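Protein argonaute (Methanocaldococcus jannaschii, PDB 5G5S) uses short single-stranded DNA guides to bind and slice complementary target DNA, and may thereby defend the cell against invading genetic elements. Local coordinates at residues R158-W168 and P252-D262. Sequence-based numbering, arbitrary orientation.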
loop_
_atom_site.group_PDB
_atom_site.type_symbol
_atom_site.label_atom_id
_atom_site.label_comp_id
_atom_site.label_asym_id
_atom_site.label_seq_id
_atom_site.Cartn_x
_atom_site.Cartn_y
_atom_site.Cartn_z
ATOM N N ARG A 158 5.842 -13.135 -12.657
ATOM C CA ARG A 158 6.414 -11.904 -12.114
ATOM C C ARG A 158 7.881 -11.699 -12.415
ATOM O O ARG A 158 8.634 -12.660 -12.565
ATOM C CB ARG A 158 6.150 -11.807 -10.608
ATOM C CG ARG A 158 5.684 -10.430 -10.195
ATOM C CD ARG A 158 4.323 -10.488 -9.544
ATOM N NE ARG A 158 4.426 -10.596 -8.091
ATOM C CZ ARG A 158 4.467 -9.558 -7.260
ATOM N NH1 ARG A 158 4.431 -8.317 -7.733
ATOM N NH2 ARG A 158 4.550 -9.750 -5.950
ATOM N N HIS A 159 8.280 -10.424 -12.502
ATOM C CA HIS A 159 9.658 -10.023 -12.734
ATOM C C HIS A 159 10.169 -9.284 -11.520
ATOM O O HIS A 159 9.569 -8.300 -11.087
ATOM C CB HIS A 159 9.796 -9.180 -14.006
ATOM C CG HIS A 159 9.364 -9.902 -15.242
ATOM N ND1 HIS A 159 10.226 -10.738 -15.928
ATOM C CD2 HIS A 159 8.161 -9.915 -15.856
ATOM C CE1 HIS A 159 9.532 -11.208 -16.950
ATOM N NE2 HIS A 159 8.281 -10.749 -16.944
ATOM N N THR A 160 11.241 -9.817 -10.929
ATOM C CA THR A 160 11.911 -9.254 -9.761
ATOM C C THR A 160 13.262 -8.710 -10.178
ATOM O O THR A 160 14.085 -9.441 -10.725
ATOM C CB THR A 160 11.905 -10.231 -8.560
ATOM O OG1 THR A 160 12.621 -9.643 -7.477
ATOM C CG2 THR A 160 12.490 -11.608 -8.886
ATOM N N ALA A 161 13.455 -7.406 -10.000
ATOM C CA ALA A 161 14.698 -6.734 -10.349
ATOM C C ALA A 161 15.482 -6.348 -9.103
ATOM O O ALA A 161 14.900 -5.974 -8.076
ATOM C CB ALA A 161 14.427 -5.506 -11.201
ATOM N N SER A 162 16.806 -6.471 -9.189
ATOM C CA SER A 162 17.699 -6.119 -8.095
ATOM C C SER A 162 18.798 -5.151 -8.537
ATOM O O SER A 162 19.417 -5.334 -9.596
ATOM C CB SER A 162 18.275 -7.361 -7.419
ATOM O OG SER A 162 18.767 -8.298 -8.359
ATOM N N ILE A 163 19.008 -4.096 -7.735
ATOM C CA ILE A 163 20.054 -3.106 -7.991
ATOM C C ILE A 163 21.364 -3.764 -7.571
ATOM O O ILE A 163 21.517 -4.152 -6.413
ATOM C CB ILE A 163 19.790 -1.765 -7.260
ATOM C CG1 ILE A 163 18.316 -1.275 -7.436
ATOM C CG2 ILE A 163 20.837 -0.715 -7.640
ATOM C CD1 ILE A 163 18.018 -0.139 -8.464
ATOM N N THR A 164 22.261 -3.977 -8.542
ATOM C CA THR A 164 23.554 -4.643 -8.340
ATOM C C THR A 164 24.529 -3.800 -7.500
ATOM O O THR A 164 25.293 -4.354 -6.701
ATOM C CB THR A 164 24.101 -5.185 -9.664
ATOM O OG1 THR A 164 24.159 -4.122 -10.617
ATOM C CG2 THR A 164 23.249 -6.335 -10.214
ATOM N N LYS A 165 24.461 -2.462 -7.654
ATOM C CA LYS A 165 25.223 -1.506 -6.846
ATOM C C LYS A 165 24.528 -1.529 -5.483
ATOM O O LYS A 165 23.297 -1.426 -5.433
ATOM C CB LYS A 165 25.153 -0.086 -7.462
ATOM C CG LYS A 165 26.016 0.959 -6.744
ATOM C CD LYS A 165 25.569 2.388 -7.042
ATOM C CE LYS A 165 26.207 2.983 -8.276
ATOM N NZ LYS A 165 25.650 4.324 -8.589
ATOM N N HIS A 166 25.292 -1.716 -4.392
ATOM C CA HIS A 166 24.729 -1.798 -3.041
ATOM C C HIS A 166 23.975 -0.547 -2.571
ATOM O O HIS A 166 24.180 0.547 -3.099
ATOM C CB HIS A 166 25.791 -2.198 -2.038
ATOM C CG HIS A 166 26.800 -1.131 -1.813
ATOM N ND1 HIS A 166 27.984 -1.108 -2.521
ATOM C CD2 HIS A 166 26.756 -0.060 -0.990
ATOM C CE1 HIS A 166 28.648 -0.061 -2.069
ATOM N NE2 HIS A 166 27.937 0.614 -1.161
ATOM N N LEU A 167 23.133 -0.724 -1.546
ATOM C CA LEU A 167 22.276 0.302 -0.967
ATOM C C LEU A 167 22.960 1.620 -0.534
ATOM O O LEU A 167 22.434 2.682 -0.871
ATOM C CB LEU A 167 21.350 -0.313 0.106
ATOM C CG LEU A 167 20.296 0.553 0.797
ATOM C CD1 LEU A 167 19.368 1.228 -0.196
ATOM C CD2 LEU A 167 19.495 -0.279 1.773
ATOM N N TRP A 168 24.135 1.561 0.135
ATOM C CA TRP A 168 24.872 2.763 0.572
ATOM C C TRP A 168 25.435 3.625 -0.570
ATOM O O TRP A 168 25.257 4.849 -0.534
ATOM C CB TRP A 168 25.932 2.436 1.639
ATOM C CG TRP A 168 26.638 3.621 2.254
ATOM C CD1 TRP A 168 27.987 3.788 2.384
ATOM C CD2 TRP A 168 26.033 4.801 2.818
ATOM N NE1 TRP A 168 28.260 4.985 3.007
ATOM C CE2 TRP A 168 27.080 5.626 3.286
ATOM C CE3 TRP A 168 24.704 5.235 2.986
ATOM C CZ2 TRP A 168 26.841 6.859 3.915
ATOM C CZ3 TRP A 168 24.471 6.475 3.567
ATOM C CH2 TRP A 168 25.529 7.264 4.041
ATOM N N PRO A 252 23.941 -0.573 5.348
ATOM C CA PRO A 252 23.474 -0.358 3.959
ATOM C C PRO A 252 24.412 -0.759 2.818
ATOM O O PRO A 252 23.926 -1.120 1.750
ATOM C CB PRO A 252 23.092 1.127 3.928
ATOM C CG PRO A 252 23.681 1.719 5.168
ATOM C CD PRO A 252 23.663 0.619 6.173
ATOM N N GLN A 253 25.737 -0.756 3.061
ATOM C CA GLN A 253 26.768 -1.187 2.109
ATOM C C GLN A 253 26.653 -2.694 1.799
ATOM O O GLN A 253 27.029 -3.122 0.709
ATOM C CB GLN A 253 28.175 -0.870 2.663
ATOM C CG GLN A 253 29.272 -0.774 1.597
ATOM C CD GLN A 253 30.644 -0.372 2.112
ATOM O OE1 GLN A 253 30.798 0.346 3.106
ATOM N NE2 GLN A 253 31.676 -0.766 1.385
ATOM N N PHE A 254 26.142 -3.485 2.765
ATOM C CA PHE A 254 26.004 -4.939 2.681
ATOM C C PHE A 254 24.685 -5.418 2.058
ATOM O O PHE A 254 24.531 -6.621 1.821
ATOM C CB PHE A 254 26.182 -5.573 4.084
ATOM C CG PHE A 254 27.474 -5.333 4.850
ATOM C CD1 PHE A 254 28.543 -4.657 4.265
ATOM C CD2 PHE A 254 27.623 -5.794 6.151
ATOM C CE1 PHE A 254 29.726 -4.437 4.974
ATOM C CE2 PHE A 254 28.811 -5.577 6.859
ATOM C CZ PHE A 254 29.852 -4.898 6.265
ATOM N N CYS A 255 23.737 -4.494 1.801
ATOM C CA CYS A 255 22.413 -4.824 1.269
ATOM C C CYS A 255 22.183 -4.331 -0.165
ATOM O O CYS A 255 22.868 -3.413 -0.630
ATOM C CB CYS A 255 21.315 -4.321 2.208
ATOM S SG CYS A 255 21.720 -4.450 3.973
ATOM N N ASN A 256 21.175 -4.931 -0.841
ATOM C CA ASN A 256 20.744 -4.570 -2.196
ATOM C C ASN A 256 19.247 -4.398 -2.292
ATOM O O ASN A 256 18.502 -5.229 -1.774
ATOM C CB ASN A 256 21.171 -5.612 -3.205
ATOM C CG ASN A 256 22.650 -5.726 -3.330
ATOM O OD1 ASN A 256 23.302 -6.375 -2.517
ATOM N ND2 ASN A 256 23.202 -5.059 -4.331
ATOM N N LEU A 257 18.809 -3.353 -3.014
ATOM C CA LEU A 257 17.399 -3.068 -3.259
ATOM C C LEU A 257 16.800 -4.097 -4.201
ATOM O O LEU A 257 17.447 -4.498 -5.165
ATOM C CB LEU A 257 17.206 -1.671 -3.844
ATOM C CG LEU A 257 17.336 -0.521 -2.878
ATOM C CD1 LEU A 257 17.695 0.721 -3.611
ATOM C CD2 LEU A 257 16.054 -0.315 -2.067
ATOM N N VAL A 258 15.591 -4.566 -3.877
ATOM C CA VAL A 258 14.853 -5.553 -4.672
ATOM C C VAL A 258 13.422 -5.049 -4.847
ATOM O O VAL A 258 12.802 -4.589 -3.893
ATOM C CB VAL A 258 14.940 -7.003 -4.104
ATOM C CG1 VAL A 258 13.983 -7.951 -4.825
ATOM C CG2 VAL A 258 16.352 -7.546 -4.215
ATOM N N PHE A 259 12.921 -5.090 -6.071
ATOM C CA PHE A 259 11.567 -4.634 -6.368
ATOM C C PHE A 259 10.958 -5.417 -7.521
ATOM O O PHE A 259 11.675 -6.087 -8.269
ATOM C CB PHE A 259 11.558 -3.115 -6.681
ATOM C CG PHE A 259 12.487 -2.709 -7.804
ATOM C CD1 PHE A 259 12.046 -2.696 -9.123
ATOM C CD2 PHE A 259 13.806 -2.351 -7.544
ATOM C CE1 PHE A 259 12.909 -2.344 -10.160
ATOM C CE2 PHE A 259 14.672 -2.012 -8.585
ATOM C CZ PHE A 259 14.215 -2.007 -9.886
ATOM N N TYR A 260 9.633 -5.275 -7.694
ATOM C CA TYR A 260 8.898 -5.886 -8.794
ATOM C C TYR A 260 8.725 -4.846 -9.875
ATOM O O TYR A 260 8.481 -3.675 -9.564
ATOM C CB TYR A 260 7.546 -6.444 -8.323
ATOM C CG TYR A 260 7.687 -7.437 -7.192
ATOM C CD1 TYR A 260 8.132 -8.733 -7.428
ATOM C CD2 TYR A 260 7.425 -7.066 -5.878
ATOM C CE1 TYR A 260 8.317 -9.636 -6.383
ATOM C CE2 TYR A 260 7.590 -7.965 -4.824
ATOM C CZ TYR A 260 8.039 -9.250 -5.081
ATOM O OH TYR A 260 8.205 -10.141 -4.046
ATOM N N MET A 261 8.883 -5.268 -11.146
ATOM C CA MET A 261 8.733 -4.422 -12.338
ATOM C C MET A 261 7.313 -3.873 -12.462
ATOM O O MET A 261 7.135 -2.777 -12.989
ATOM C CB MET A 261 9.130 -5.182 -13.620
ATOM C CG MET A 261 10.602 -5.600 -13.675
ATOM S SD MET A 261 11.827 -4.269 -13.523
ATOM C CE MET A 261 11.634 -3.452 -15.103
ATOM N N ASP A 262 6.312 -4.634 -11.962
ATOM C CA ASP A 262 4.884 -4.287 -11.955
ATOM C C ASP A 262 4.487 -3.422 -10.743
ATOM O O ASP A 262 3.353 -2.934 -10.683
ATOM C CB ASP A 262 4.006 -5.551 -12.065
ATOM C CG ASP A 262 4.334 -6.663 -11.080
ATOM O OD1 ASP A 262 5.524 -7.065 -11.004
ATOM O OD2 ASP A 262 3.392 -7.197 -10.456
#
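Ala161 and Phe259 form a hydrogen-bonded pair, Ala161 N reaching Phe259 O at 2.8 Å while Phe259 N returns the bond to Ala161 O; here strand 255-260 runs antiparallel to the end of strand 150-163. On either side of the pair, Met261 N donates to His159 O and Ile163 N to Leu257 O. Where the chain turns away after Ile163, a side chain takes over: Asn256 ND2 lies 2.8 Å from Ile163 O, nearly straight (161°) and in the carbonyl plane, and adds a weak second bond to Thr164 O. With CG anti to its own carbonyl carbon (chi1 -64°), the Asn256 amide is carried toward this turn. Beyond the turn, two amides of the first helical turn find acceptors on the other segment: Leu167 N bonds Cys255 O at 2.9 Å, and Trp168 N bonds Pro252 O weakly. His166 occupies the N-cap position of this helix; Gln253 CG sits over one face of its imidazole, a CH-pi contact.

At the other end, the Arg158 guanidinium lies flat on the Tyr260 ring, CZ 3.8 Å from the ring centroid and the planes 20° apart. NH1 also forms a salt bridge with Asp262 OD2 at 3.1 Å, approaching on the syn side but tilted out of the carboxylate plane, with the carboxylate almost perpendicular to the guanidinium; Asn634 gives that same oxygen a second donor. On the sheet face bearing Phe259, Ala161 CB packs off-centre over the phenyl ring and Ile163 CD1 meets its edge.

His159, whose carbonyl joins the pairing, contacts guide DNA, and segment 252-262 contributes to the PAZ domain, which binds the guide 3'-end. Strand 150-163 is flanked by 255-260 and 134-147, where the Glu137 carboxylate and Lys135 carbonyl hydrogen-bond Ser162 OG; strand 185-188 pairs with 255-260 on its other edge, and Leu167 packs against Ile186.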